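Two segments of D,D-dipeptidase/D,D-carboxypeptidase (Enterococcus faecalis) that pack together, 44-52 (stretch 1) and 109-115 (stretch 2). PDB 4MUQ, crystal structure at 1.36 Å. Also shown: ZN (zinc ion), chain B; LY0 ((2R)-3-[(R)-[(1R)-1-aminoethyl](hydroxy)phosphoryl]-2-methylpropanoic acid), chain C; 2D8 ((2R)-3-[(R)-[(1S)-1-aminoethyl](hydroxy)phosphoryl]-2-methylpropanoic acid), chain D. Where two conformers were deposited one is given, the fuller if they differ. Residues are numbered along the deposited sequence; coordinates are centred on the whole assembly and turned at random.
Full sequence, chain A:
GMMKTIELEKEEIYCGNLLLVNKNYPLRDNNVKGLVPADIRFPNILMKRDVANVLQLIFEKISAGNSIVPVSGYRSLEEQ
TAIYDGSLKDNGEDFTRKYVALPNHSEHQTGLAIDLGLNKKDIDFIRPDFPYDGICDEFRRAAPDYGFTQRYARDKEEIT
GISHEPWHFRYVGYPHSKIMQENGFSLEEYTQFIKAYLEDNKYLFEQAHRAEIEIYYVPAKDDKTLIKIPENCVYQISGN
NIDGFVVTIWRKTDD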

# COMPACT_ATOMS: atom_id res chain seq x y z
N ASN A 44 -20.25 1.52 1.56
CA ASN A 44 -19.93 0.25 0.92
C ASN A 44 -18.49 0.17 0.45
O ASN A 44 -18.07 -0.83 -0.12
CB ASN A 44 -20.94 -0.05 -0.19
CG ASN A 44 -22.37 -0.16 0.33
OD1 ASN A 44 -22.65 -0.97 1.21
ND2 ASN A 44 -23.26 0.67 -0.20
N ILE A 45 -17.73 1.23 0.70
CA ILE A 45 -16.31 1.21 0.39
C ILE A 45 -15.53 1.00 1.68
O ILE A 45 -15.41 1.90 2.50
CB ILE A 45 -15.87 2.49 -0.31
CG1 ILE A 45 -16.70 2.65 -1.59
CG2 ILE A 45 -14.37 2.46 -0.60
CD1 ILE A 45 -16.01 3.40 -2.67
N LEU A 46 -15.00 -0.21 1.84
CA LEU A 46 -14.29 -0.56 3.07
C LEU A 46 -12.79 -0.44 2.90
O LEU A 46 -12.28 -0.57 1.79
CB LEU A 46 -14.62 -2.00 3.48
CG LEU A 46 -16.09 -2.39 3.51
CD1 LEU A 46 -16.22 -3.85 3.91
CD2 LEU A 46 -16.86 -1.49 4.48
N MET A 47 -12.10 -0.15 4.00
CA MET A 47 -10.63 -0.13 4.05
C MET A 47 -10.21 -0.64 5.41
O MET A 47 -11.01 -0.66 6.35
CB MET A 47 -10.09 1.29 3.89
CG MET A 47 -10.34 1.93 2.54
SD MET A 47 -9.49 1.12 1.20
CE MET A 47 -7.79 1.60 1.53
N LYS A 48 -8.95 -1.04 5.54
CA LYS A 48 -8.44 -1.32 6.88
C LYS A 48 -8.60 -0.07 7.74
O LYS A 48 -8.40 1.06 7.25
CB LYS A 48 -6.97 -1.76 6.84
CG LYS A 48 -6.75 -3.16 6.27
CD LYS A 48 -5.36 -3.69 6.62
CE LYS A 48 -5.20 -3.88 8.13
NZ LYS A 48 -5.93 -5.09 8.63
N ARG A 49 -8.97 -0.26 9.00
CA ARG A 49 -9.32 0.83 9.91
C ARG A 49 -8.26 1.93 9.97
O ARG A 49 -8.58 3.11 9.84
CB ARG A 49 -9.60 0.28 11.31
CG ARG A 49 -9.98 1.36 12.34
CD ARG A 49 -10.24 0.76 13.72
NE ARG A 49 -11.59 0.22 13.86
CZ ARG A 49 -11.90 -1.08 13.79
NH1 ARG A 49 -10.95 -1.98 13.59
NH2 ARG A 49 -13.16 -1.47 13.93
N ASP A 50 -7.01 1.55 10.18
CA ASP A 50 -5.96 2.55 10.31
C ASP A 50 -5.75 3.31 9.00
O ASP A 50 -5.44 4.50 9.00
CB ASP A 50 -4.66 1.93 10.84
CG ASP A 50 -4.82 1.38 12.25
OD1 ASP A 50 -5.67 1.90 13.01
OD2 ASP A 50 -4.10 0.42 12.59
N VAL A 51 -5.96 2.63 7.88
CA VAL A 51 -5.85 3.24 6.56
C VAL A 51 -7.00 4.25 6.30
O VAL A 51 -6.79 5.34 5.76
CB VAL A 51 -5.80 2.17 5.46
CG1 VAL A 51 -5.59 2.82 4.11
CG2 VAL A 51 -4.67 1.18 5.74
N ALA A 52 -8.22 3.87 6.68
CA ALA A 52 -9.36 4.79 6.60
C ALA A 52 -9.08 6.04 7.43
O ALA A 52 -9.38 7.15 7.01
CB ALA A 52 -10.63 4.10 7.08
N GLN A 109 -7.51 -6.45 -2.65
CA GLN A 109 -7.88 -7.55 -1.77
C GLN A 109 -7.18 -7.49 -0.41
O GLN A 109 -7.43 -8.32 0.44
CB GLN A 109 -7.61 -8.91 -2.44
CG GLN A 109 -8.47 -9.16 -3.69
CD GLN A 109 -8.09 -10.42 -4.41
OE1 GLN A 109 -7.55 -10.36 -5.52
NE2 GLN A 109 -8.32 -11.57 -3.78
N THR A 110 -6.34 -6.47 -0.19
CA THR A 110 -5.64 -6.34 1.10
C THR A 110 -6.29 -5.32 2.05
O THR A 110 -5.96 -5.27 3.23
CB THR A 110 -4.17 -5.87 0.95
OG1 THR A 110 -4.14 -4.54 0.44
CG2 THR A 110 -3.36 -6.81 0.05
N GLY A 111 -7.16 -4.47 1.52
CA GLY A 111 -7.68 -3.36 2.31
C GLY A 111 -6.74 -2.16 2.41
O GLY A 111 -7.04 -1.22 3.14
N LEU A 112 -5.61 -2.21 1.69
CA LEU A 112 -4.60 -1.15 1.72
C LEU A 112 -4.65 -0.23 0.51
O LEU A 112 -3.92 0.75 0.45
CB LEU A 112 -3.21 -1.77 1.81
CG LEU A 112 -2.94 -2.67 3.02
CD1 LEU A 112 -1.57 -3.33 2.89
CD2 LEU A 112 -3.03 -1.91 4.35
N ALA A 113 -5.50 -0.55 -0.47
CA ALA A 113 -5.53 0.22 -1.71
C ALA A 113 -6.86 0.89 -1.93
O ALA A 113 -7.91 0.34 -1.61
CB ALA A 113 -5.19 -0.67 -2.90
N ILE A 114 -6.80 2.08 -2.50
CA ILE A 114 -8.01 2.82 -2.80
C ILE A 114 -7.89 3.49 -4.16
O ILE A 114 -6.84 4.03 -4.51
CB ILE A 114 -8.34 3.82 -1.67
CG1 ILE A 114 -9.72 4.44 -1.91
CG2 ILE A 114 -7.26 4.88 -1.52
CD1 ILE A 114 -10.52 4.68 -0.65
N ASP A 115 -8.99 3.45 -4.92
CA ASP A 115 -9.12 4.22 -6.15
C ASP A 115 -9.92 5.46 -5.81
O ASP A 115 -11.00 5.37 -5.22
CB ASP A 115 -9.82 3.38 -7.23
CG ASP A 115 -8.99 2.17 -7.66
OD1 ASP A 115 -7.79 2.20 -7.50
OD2 ASP A 115 -9.51 1.14 -8.15
ZN ZN B . -7.28 0.35 -7.92
P LY0 C . -7.60 -0.90 -10.47
C1 LY0 C . -9.55 -2.07 -11.79
N1 LY0 C . -8.52 -0.27 -12.89
C2 LY0 C . -8.99 -0.67 -11.62
C4 LY0 C . -6.38 -2.04 -11.18
C5 LY0 C . -5.52 -2.73 -10.16
C6 LY0 C . -6.27 -3.90 -9.54
C7 LY0 C . -4.23 -3.16 -10.83
O31 LY0 C . -8.13 -1.52 -9.17
O32 LY0 C . -7.01 0.50 -10.08
O61 LY0 C . -6.02 -4.16 -8.38
O62 LY0 C . -7.05 -4.53 -10.23
C4 2D8 D . -6.37 -2.04 -11.17
C5 2D8 D . -5.51 -2.73 -10.15
C6 2D8 D . -6.27 -3.90 -9.54
C7 2D8 D . -4.23 -3.16 -10.83
N1 2D8 D . -9.79 0.33 -11.28
P 2D8 D . -7.59 -0.90 -10.48
C1 2D8 D . -9.55 -2.04 -11.81
C2 2D8 D . -8.90 -0.67 -11.71
O31 2D8 D . -8.15 -1.53 -9.18
O32 2D8 D . -7.01 0.50 -10.08
O61 2D8 D . -6.02 -4.16 -8.38
O62 2D8 D . -7.05 -4.53 -10.23

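Stretch 2 runs from a loop into strand 113-115 and lies against strand 45-48 and the helix that begins at Arg-49; the two strands are roughly antiparallel (149°) but 8.2 Å apart at closest approach, so side chains fill the space between them. Gln-109 stays out of reach of stretch 1. At Thr-110 the side chain serves its own loop: OG1 accepts a hydrogen bond from Leu-112 N (3.0 Å), while the carbonyl O lies 3.8 Å from Lys-48 CG. Gly-111 is the point of closest backbone approach, its CA 4.7 Å from Met-47 CA. Here Lys-48 N donates a nearly straight hydrogen bond to Gly-111 O (3.1 Å, 175°), the one hydrogen bond between the stretches. Glycine suits the site twice over: an ideal CB would sit 2.9 Å from Lys-48 CG, and at phi/psi 80/5 it would also jam against the carbonyl O of Thr-110. Leu-112 starts away from stretch 1, but its side chain bends back, placing CD2 3.7 Å from Lys-48 CD and 3.8 Å from Val-51 CG2. The lysine thus contributes its aliphatic portion to the contact, while its end leads away to a hydrogen bond elsewhere in the structure. Ala-113 points its methyl away and offers its backbone instead, with its O 3.3 Å from Met-47 SD. That methionine, m at all three chi angles, curls toward stretch 2: its CE lies 3.3 Å from Gly-111 O and 3.9 Å from Ile-114 CB. Ile-114 points toward stretch 1 and adds a looser apolar contact, CD1 to Ile-45 CG2 at 4.4 Å. Asp-115 leaves the interface and binds zinc through OD1 (2.0 Å) and OD2 (2.4 Å), beside the bound phosphinate, whose 2D8 form donates a hydrogen bond from N1 to Asp-115 OD2 (3.2 Å).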